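Local coordinates for protein transcriptional regulator, IclR family (Alicyclobacillus acidocaldarius subsp. acidocaldarius, PDB 5TJJ) that probably binds DNA and regulates transcription, pairing a helix-turn-helix domain with a GAF-like C-terminal domain, at residues 54-58 with 70-76; 103-109 with 220-226; 191-195 with 206-210. The contacts are given in a common frame with arbitrary orientation. Residue numbers count along the deposited sequence, not the author numbering.

Contact 1: 54-58 with 70-76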
loop_
_atom_site.group_PDB
_atom_site.type_symbol
_atom_site.label_atom_id
_atom_site.label_comp_id
_atom_site.label_asym_id
_atom_site.label_seq_id
_atom_site.Cartn_x
_atom_site.Cartn_y
_atom_site.Cartn_z
ATOM N N ARG A 54 -7.647 -18.791 -0.005
ATOM C CA ARG A 54 -8.367 -19.140 1.211
ATOM C C ARG A 54 -8.292 -17.964 2.213
ATOM O O ARG A 54 -9.264 -17.667 2.905
ATOM C CB ARG A 54 -7.831 -20.479 1.768
ATOM C CG ARG A 54 -8.707 -21.184 2.779
ATOM C CD ARG A 54 -8.273 -20.867 4.216
ATOM N NE ARG A 54 -9.093 -21.504 5.271
ATOM C CZ ARG A 54 -10.307 -21.104 5.665
ATOM N NH1 ARG A 54 -10.909 -20.061 5.078
ATOM N NH2 ARG A 54 -10.934 -21.766 6.650
ATOM N N GLU A 55 -7.163 -17.263 2.233
ATOM C CA GLU A 55 -6.966 -16.104 3.100
ATOM C C GLU A 55 -7.406 -14.785 2.447
ATOM O O GLU A 55 -7.242 -13.736 3.067
ATOM C CB GLU A 55 -5.487 -16.000 3.528
ATOM C CG GLU A 55 -4.853 -17.278 4.114
ATOM C CD GLU A 55 -5.100 -17.500 5.621
ATOM O OE1 GLU A 55 -5.873 -16.724 6.265
ATOM O OE2 GLU A 55 -4.496 -18.472 6.173
ATOM N N ASP A 56 -7.961 -14.833 1.225
ATOM C CA ASP A 56 -8.455 -13.662 0.472
ATOM C C ASP A 56 -7.315 -12.699 -0.009
ATOM O O ASP A 56 -7.563 -11.519 -0.303
ATOM C CB ASP A 56 -9.556 -12.915 1.256
ATOM C CG ASP A 56 -10.828 -13.797 1.538
ATOM O OD1 ASP A 56 -11.635 -13.932 0.599
ATOM O OD2 ASP A 56 -11.043 -14.338 2.679
ATOM N N PHE A 57 -6.079 -13.208 -0.097
ATOM C CA PHE A 57 -4.956 -12.477 -0.677
ATOM C C PHE A 57 -4.928 -12.605 -2.214
ATOM O O PHE A 57 -4.295 -11.792 -2.902
ATOM C CB PHE A 57 -3.627 -12.995 -0.126
ATOM C CG PHE A 57 -3.294 -12.538 1.285
ATOM C CD1 PHE A 57 -4.262 -12.134 2.197
ATOM C CD2 PHE A 57 -1.978 -12.606 1.728
ATOM C CE1 PHE A 57 -3.907 -11.764 3.502
ATOM C CE2 PHE A 57 -1.624 -12.236 3.032
ATOM C CZ PHE A 57 -2.586 -11.809 3.920
ATOM N N VAL A 58 -5.611 -13.631 -2.738
ATOM C CA VAL A 58 -5.815 -13.843 -4.179
ATOM C C VAL A 58 -7.294 -14.112 -4.404
ATOM O O VAL A 58 -7.964 -14.614 -3.507
ATOM C CB VAL A 58 -4.943 -15.040 -4.669
ATOM C CG1 VAL A 58 -5.474 -15.663 -5.955
ATOM C CG2 VAL A 58 -3.486 -14.594 -4.838
ATOM N N GLY A 70 -6.224 -10.386 -4.537
ATOM C CA GLY A 70 -7.406 -10.429 -3.681
ATOM C C GLY A 70 -7.592 -9.176 -2.828
ATOM O O GLY A 70 -6.647 -8.402 -2.653
ATOM N N PRO A 71 -8.789 -9.000 -2.249
ATOM C CA PRO A 71 -9.119 -7.752 -1.559
ATOM C C PRO A 71 -8.466 -7.496 -0.192
ATOM O O PRO A 71 -8.443 -6.355 0.245
ATOM C CB PRO A 71 -10.643 -7.824 -1.419
ATOM C CG PRO A 71 -10.968 -9.295 -1.381
ATOM C CD PRO A 71 -9.901 -9.969 -2.204
ATOM N N TYR A 72 -7.943 -8.515 0.466
ATOM C CA TYR A 72 -7.293 -8.325 1.764
ATOM C C TYR A 72 -6.024 -7.470 1.642
ATOM O O TYR A 72 -5.646 -6.762 2.582
ATOM C CB TYR A 72 -6.947 -9.678 2.443
ATOM C CG TYR A 72 -7.128 -9.653 3.929
ATOM C CD1 TYR A 72 -6.315 -8.854 4.739
ATOM C CD2 TYR A 72 -8.135 -10.393 4.536
ATOM C CE1 TYR A 72 -6.497 -8.804 6.113
ATOM C CE2 TYR A 72 -8.326 -10.357 5.911
ATOM C CZ TYR A 72 -7.501 -9.564 6.693
ATOM O OH TYR A 72 -7.688 -9.516 8.051
ATOM N N LEU A 73 -5.388 -7.488 0.478
ATOM C CA LEU A 73 -4.200 -6.655 0.252
ATOM C C LEU A 73 -4.497 -5.135 0.317
ATOM O O LEU A 73 -3.607 -4.332 0.582
ATOM C CB LEU A 73 -3.548 -7.037 -1.084
ATOM C CG LEU A 73 -3.170 -8.529 -1.191
ATOM C CD1 LEU A 73 -2.710 -8.883 -2.589
ATOM C CD2 LEU A 73 -2.129 -8.903 -0.150
ATOM N N ILE A 74 -5.744 -4.729 0.122
ATOM C CA ILE A 74 -6.066 -3.302 0.141
ATOM C C ILE A 74 -5.937 -2.684 1.559
ATOM O O ILE A 74 -5.285 -1.637 1.713
ATOM C CB ILE A 74 -7.421 -3.018 -0.526
ATOM C CG1 ILE A 74 -7.369 -3.429 -1.997
ATOM C CG2 ILE A 74 -7.787 -1.543 -0.439
ATOM C CD1 ILE A 74 -8.733 -3.676 -2.640
ATOM N N PRO A 75 -6.552 -3.308 2.582
ATOM C CA PRO A 75 -6.374 -2.751 3.923
ATOM C C PRO A 75 -5.001 -3.011 4.496
ATOM O O PRO A 75 -4.534 -2.204 5.242
ATOM C CB PRO A 75 -7.489 -3.411 4.751
ATOM C CG PRO A 75 -7.813 -4.658 3.998
ATOM C CD PRO A 75 -7.645 -4.301 2.567
ATOM N N LEU A 76 -4.338 -4.084 4.126
ATOM C CA LEU A 76 -2.906 -4.248 4.472
ATOM C C LEU A 76 -2.034 -3.129 3.989
ATOM O O LEU A 76 -1.194 -2.642 4.736
ATOM C CB LEU A 76 -2.332 -5.535 3.892
ATOM C CG LEU A 76 -2.837 -6.822 4.511
ATOM C CD1 LEU A 76 -1.995 -7.946 3.958
ATOM C CD2 LEU A 76 -2.771 -6.784 6.021
#
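Two backbone hydrogen bonds join these segments: G70 N donates to F57 O at 2.9 Å, and Y72 N to D56 O at 3.1 Å. They lie where the winged helix-turn-helix domain passes into the helix leading to the C-terminal domain. Helix 42-54 has just ended in a Schellman motif, with D56 at positive phi, and the chain goes on through F57 into the first wing strand, 58-61; G70 follows the second, 66-69, and opens a type I turn, G70 to L73, into helix 73-83. A side chain on G70 would clash with the backbone of D56, F57 and V58, so the lack of one lets the strands' ends close up. The F57 ring packs against the first turn of the new helix: L73 CD2 sits over one face, and F57 CZ reaches L76 CD1 at 3.9 Å. The Y72 ring lies obliquely to it, and the Y72 hydroxyl hydrogen-bonds Q138 of the second subunit. E55 forms a salt bridge to K19 of that subunit, whose amine also makes a cation-pi contact with Y72, so the junction is part of the dimer interface. The closest apolar side-chain approach is F57 CD1 to Y72 CB, 3.6 Å.

Contact 2: 103-109 with 220-226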
loop_
_atom_site.group_PDB
_atom_site.type_symbol
_atom_site.label_atom_id
_atom_site.label_comp_id
_atom_site.label_asym_id
_atom_site.label_seq_id
_atom_site.Cartn_x
_atom_site.Cartn_y
_atom_site.Cartn_z
HETATM N N MSE A 103 28.933 8.947 3.799
HETATM C CA MSE A 103 28.567 10.170 3.074
HETATM C C MSE A 103 27.224 10.627 3.525
HETATM O O MSE A 103 26.437 9.853 4.085
HETATM C CB MSE A 103 28.506 9.925 1.571
HETATM C CG MSE A 103 29.893 9.556 1.055
HETATM SE SE MSE A 103 29.897 9.206 -0.889
HETATM C CE MSE A 103 31.781 8.659 -1.153
ATOM N N THR A 104 26.927 11.899 3.282
ATOM C CA THR A 104 25.602 12.419 3.594
ATOM C C THR A 104 24.696 11.998 2.439
ATOM O O THR A 104 25.018 12.178 1.310
ATOM C CB THR A 104 25.616 13.934 3.834
ATOM O OG1 THR A 104 26.301 14.187 5.063
ATOM C CG2 THR A 104 24.201 14.502 3.910
ATOM N N ALA A 105 23.566 11.409 2.763
ATOM C CA ALA A 105 22.642 10.909 1.774
ATOM C C ALA A 105 21.393 11.785 1.759
ATOM O O ALA A 105 20.956 12.286 2.791
ATOM C CB ALA A 105 22.298 9.457 2.075
ATOM N N VAL A 106 20.823 11.972 0.581
ATOM C CA VAL A 106 19.801 12.968 0.379
ATOM C C VAL A 106 18.710 12.447 -0.551
ATOM O O VAL A 106 18.982 11.773 -1.562
ATOM C CB VAL A 106 20.448 14.244 -0.165
ATOM C CG1 VAL A 106 19.400 15.223 -0.671
ATOM C CG2 VAL A 106 21.271 14.912 0.921
ATOM N N LEU A 107 17.469 12.776 -0.207
ATOM C CA LEU A 107 16.313 12.378 -1.001
ATOM C C LEU A 107 15.761 13.612 -1.750
ATOM O O LEU A 107 15.279 14.553 -1.120
ATOM C CB LEU A 107 15.256 11.746 -0.083
ATOM C CG LEU A 107 13.963 11.289 -0.723
ATOM C CD1 LEU A 107 14.232 10.242 -1.800
ATOM C CD2 LEU A 107 13.034 10.745 0.351
ATOM N N VAL A 108 15.816 13.574 -3.086
ATOM C CA VAL A 108 15.432 14.709 -3.945
ATOM C C VAL A 108 14.122 14.434 -4.691
ATOM O O VAL A 108 13.935 13.364 -5.259
ATOM C CB VAL A 108 16.525 14.988 -4.976
ATOM C CG1 VAL A 108 16.298 16.329 -5.624
ATOM C CG2 VAL A 108 17.901 14.902 -4.315
ATOM N N LYS A 109 13.239 15.420 -4.742
ATOM C CA LYS A 109 11.937 15.234 -5.381
ATOM C C LYS A 109 11.713 16.272 -6.448
ATOM O O LYS A 109 12.033 17.434 -6.260
ATOM C CB LYS A 109 10.856 15.378 -4.340
ATOM C CG LYS A 109 9.474 15.566 -4.899
ATOM C CD LYS A 109 8.462 15.305 -3.823
ATOM C CE LYS A 109 7.069 15.594 -4.330
ATOM N NZ LYS A 109 6.124 15.008 -3.350
ATOM N N LEU A 220 11.764 10.829 -7.983
ATOM C CA LEU A 220 12.616 10.874 -6.827
ATOM C C LEU A 220 14.011 10.490 -7.237
ATOM O O LEU A 220 14.187 9.618 -8.106
ATOM C CB LEU A 220 12.107 9.886 -5.780
ATOM C CG LEU A 220 10.854 10.255 -4.984
ATOM C CD1 LEU A 220 10.512 9.103 -4.025
ATOM C CD2 LEU A 220 11.052 11.574 -4.241
ATOM N N VAL A 221 15.002 11.111 -6.604
ATOM C CA VAL A 221 16.404 10.748 -6.804
ATOM C C VAL A 221 17.056 10.578 -5.448
ATOM O O VAL A 221 16.736 11.308 -4.537
ATOM C CB VAL A 221 17.120 11.796 -7.641
ATOM C CG1 VAL A 221 18.641 11.608 -7.622
ATOM C CG2 VAL A 221 16.599 11.760 -9.087
ATOM N N LEU A 222 17.912 9.568 -5.320
ATOM C CA LEU A 222 18.712 9.362 -4.141
ATOM C C LEU A 222 20.101 9.811 -4.488
ATOM O O LEU A 222 20.638 9.392 -5.497
ATOM C CB LEU A 222 18.790 7.884 -3.717
ATOM C CG LEU A 222 17.528 7.064 -3.599
ATOM C CD1 LEU A 222 17.875 5.720 -3.003
ATOM C CD2 LEU A 222 16.526 7.760 -2.706
ATOM N N SER A 223 20.699 10.603 -3.604
ATOM C CA SER A 223 22.007 11.194 -3.850
ATOM C C SER A 223 22.911 11.171 -2.616
ATOM O O SER A 223 22.433 11.180 -1.499
ATOM C CB SER A 223 21.802 12.610 -4.317
ATOM O OG SER A 223 23.040 13.166 -4.675
ATOM N N CYS A 224 24.218 11.140 -2.842
ATOM C CA CYS A 224 25.237 11.156 -1.771
ATOM C C CYS A 224 26.136 12.357 -1.990
ATOM O O CYS A 224 26.640 12.565 -3.101
ATOM C CB CYS A 224 26.117 9.904 -1.828
ATOM S SG CYS A 224 25.523 8.581 -0.788
ATOM N N LEU A 225 26.362 13.125 -0.936
ATOM C CA LEU A 225 27.305 14.242 -0.978
ATOM C C LEU A 225 28.562 13.885 -0.207
ATOM O O LEU A 225 28.486 13.284 0.860
ATOM C CB LEU A 225 26.680 15.526 -0.412
ATOM C CG LEU A 225 25.347 15.950 -1.058
ATOM C CD1 LEU A 225 24.857 17.257 -0.449
ATOM C CD2 LEU A 225 25.463 16.081 -2.568
ATOM N N THR A 226 29.706 14.248 -0.770
ATOM C CA THR A 226 30.976 14.190 -0.079
ATOM C C THR A 226 31.891 15.319 -0.571
ATOM O O THR A 226 31.590 15.997 -1.557
ATOM C CB THR A 226 31.649 12.799 -0.222
ATOM O OG1 THR A 226 32.798 12.744 0.628
ATOM C CG2 THR A 226 32.068 12.454 -1.657
#
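L220 enters at a non-hydrogen-bonded pair with K109, its CD2 4.2 Å from L107 CD1. V221 pairs with V108 through two hydrogen bonds, V221 N to V108 O and V108 N to V221 O, both 2.8 Å; its side chain faces F146 and F150 of helix 144-151. L222 turns to the other face, where its CD2 meets L107 CD1 at 3.5 Å and helix 86-101 covers L107. These are central strands of the antiparallel sheet in the GAF-like C-terminal domain. At S223 the bonds repeat, V106 N to S223 O at 2.7 Å and S223 N to V106 O at 2.9 Å. C224 lies opposite A105, its CB 4.0 Å from SE of selenomethionine M103. L225 closes the last hydrogen-bonded pair with T104, L225 N to T104 O measuring 2.8 Å. T226 packs its CG2 on M103 CE at 3.8 Å. T104 OG1 hydrogen-bonds the carbonyl of I131; a glycerol, probably from the crystallisation liquor, also hydrogen-bonds the hydroxyls of T104 and T226.

Contact 3: 191-195 with 206-210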
loop_
_atom_site.group_PDB
_atom_site.type_symbol
_atom_site.label_atom_id
_atom_site.label_comp_id
_atom_site.label_asym_id
_atom_site.label_seq_id
_atom_site.Cartn_x
_atom_site.Cartn_y
_atom_site.Cartn_z
ATOM N N LYS A 191 23.981 4.391 -18.262
ATOM C CA LYS A 191 24.587 3.821 -17.004
ATOM C C LYS A 191 23.748 3.750 -15.723
ATOM O O LYS A 191 24.100 3.028 -14.808
ATOM C CB LYS A 191 25.886 4.554 -16.645
ATOM C CG LYS A 191 27.053 4.231 -17.553
ATOM C CD LYS A 191 28.211 5.193 -17.270
ATOM C CE LYS A 191 29.435 4.880 -18.119
ATOM N NZ LYS A 191 30.456 5.961 -18.042
ATOM N N GLY A 192 22.685 4.513 -15.615
ATOM C CA GLY A 192 21.831 4.451 -14.431
ATOM C C GLY A 192 22.279 5.251 -13.203
ATOM O O GLY A 192 21.717 5.050 -12.125
ATOM N N TYR A 193 23.277 6.136 -13.348
ATOM C CA TYR A 193 23.716 7.006 -12.252
ATOM C C TYR A 193 24.412 8.215 -12.805
ATOM O O TYR A 193 24.680 8.240 -13.980
ATOM C CB TYR A 193 24.644 6.252 -11.293
ATOM C CG TYR A 193 26.013 5.878 -11.848
ATOM C CD1 TYR A 193 26.236 4.656 -12.467
ATOM C CD2 TYR A 193 27.085 6.761 -11.732
ATOM C CE1 TYR A 193 27.497 4.336 -12.977
ATOM C CE2 TYR A 193 28.325 6.456 -12.230
ATOM C CZ TYR A 193 28.527 5.251 -12.852
ATOM O OH TYR A 193 29.779 4.981 -13.311
ATOM N N ALA A 194 24.663 9.227 -11.973
ATOM C CA ALA A 194 25.434 10.441 -12.382
ATOM C C ALA A 194 26.419 10.831 -11.320
ATOM O O ALA A 194 26.241 10.474 -10.172
ATOM C CB ALA A 194 24.518 11.625 -12.667
ATOM N N VAL A 195 27.469 11.543 -11.707
ATOM C CA VAL A 195 28.475 12.027 -10.777
ATOM C C VAL A 195 28.791 13.455 -11.163
ATOM O O VAL A 195 28.950 13.746 -12.325
ATOM C CB VAL A 195 29.763 11.179 -10.815
ATOM C CG1 VAL A 195 30.816 11.702 -9.837
ATOM C CG2 VAL A 195 29.450 9.720 -10.503
ATOM N N ALA A 206 28.927 14.780 -5.826
ATOM C CA ALA A 206 27.604 14.140 -5.761
ATOM C C ALA A 206 27.563 12.906 -6.656
ATOM O O ALA A 206 28.090 12.906 -7.746
ATOM C CB ALA A 206 26.510 15.120 -6.141
ATOM N N VAL A 207 26.951 11.860 -6.140
ATOM C CA VAL A 207 26.636 10.633 -6.842
ATOM C C VAL A 207 25.136 10.445 -6.649
ATOM O O VAL A 207 24.642 10.528 -5.510
ATOM C CB VAL A 207 27.357 9.462 -6.185
ATOM C CG1 VAL A 207 27.076 8.176 -6.937
ATOM C CG2 VAL A 207 28.847 9.756 -6.086
ATOM N N ALA A 208 24.430 10.163 -7.747
ATOM C CA ALA A 208 22.995 10.134 -7.753
ATOM C C ALA A 208 22.442 9.006 -8.600
ATOM O O ALA A 208 23.016 8.607 -9.593
ATOM C CB ALA A 208 22.484 11.447 -8.273
ATOM N N VAL A 209 21.280 8.526 -8.215
ATOM C CA VAL A 209 20.632 7.435 -8.894
ATOM C C VAL A 209 19.148 7.720 -8.901
ATOM O O VAL A 209 18.618 8.199 -7.901
ATOM C CB VAL A 209 20.914 6.107 -8.164
ATOM C CG1 VAL A 209 20.110 4.944 -8.768
ATOM C CG2 VAL A 209 22.379 5.802 -8.275
ATOM N N PRO A 210 18.479 7.430 -10.018
ATOM C CA PRO A 210 17.043 7.686 -10.129
ATOM C C PRO A 210 16.185 6.639 -9.419
ATOM O O PRO A 210 16.610 5.487 -9.310
ATOM C CB PRO A 210 16.799 7.621 -11.630
ATOM C CG PRO A 210 17.852 6.703 -12.145
ATOM C CD PRO A 210 19.058 6.996 -11.301
#
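Running antiparallel, their end-to-end directions 164° apart, 192-195 and 206-210 form part of the beta hairpin of strands 194-197 and 204-212. A194 and A208 are the hydrogen-bonded pair: A194 N to A208 O and A208 N to A194 O, each 3.0 Å. V195 and V207 follow as a non-hydrogen-bonded pair, with V195 CA 3.2 Å from A206 O in a CA-H...O contact. G192 leaves helix 178-191 at positive phi, where a side chain would be jammed against the preceding carbonyl, and this bend brings the chain in beside V209 and P210; G192 O lies 3.4 Å from P210 CD. Y193 CB packs on V209 CG2 at 3.8 Å, and V195 CG2 just reaches V207 CG2 at 4.5 Å, on the face opposite to A194 and A208. Backbone carbonyls at both ends of 191-195 are held, K191 O by K244 and V195 O by R148. Helix 233-253 covers the valine face, with V240 against Y193 and V207, while A145 of helix 144-151 packs on A194 and A208. Strand 194-197 is the outermost on this side within the chain, and strand 204-212 bonds on its far side to strand 218-227.

From the N terminus, contact 1 comes first: it closes a short loop around the two wing strands and ties the helix-turn-helix domain, probably the DNA-binding part, to helix 73-83, toward the C-terminal domain. It is complete before contact 2 opens, and their centres lie about 35 Å apart. Contact 2 spans 110 intervening residues, bringing strand 104-110 beside strand 218-227. Contact 3 is nested inside that long loop, closing a hairpin of its own. C224 N lies 2.8 Å from V207 O, and V209 N 2.9 Å from L222 O, probable hydrogen bonds, so strands 104-110, 218-227, 204-212 and 194-197 lie side by side in one antiparallel sheet.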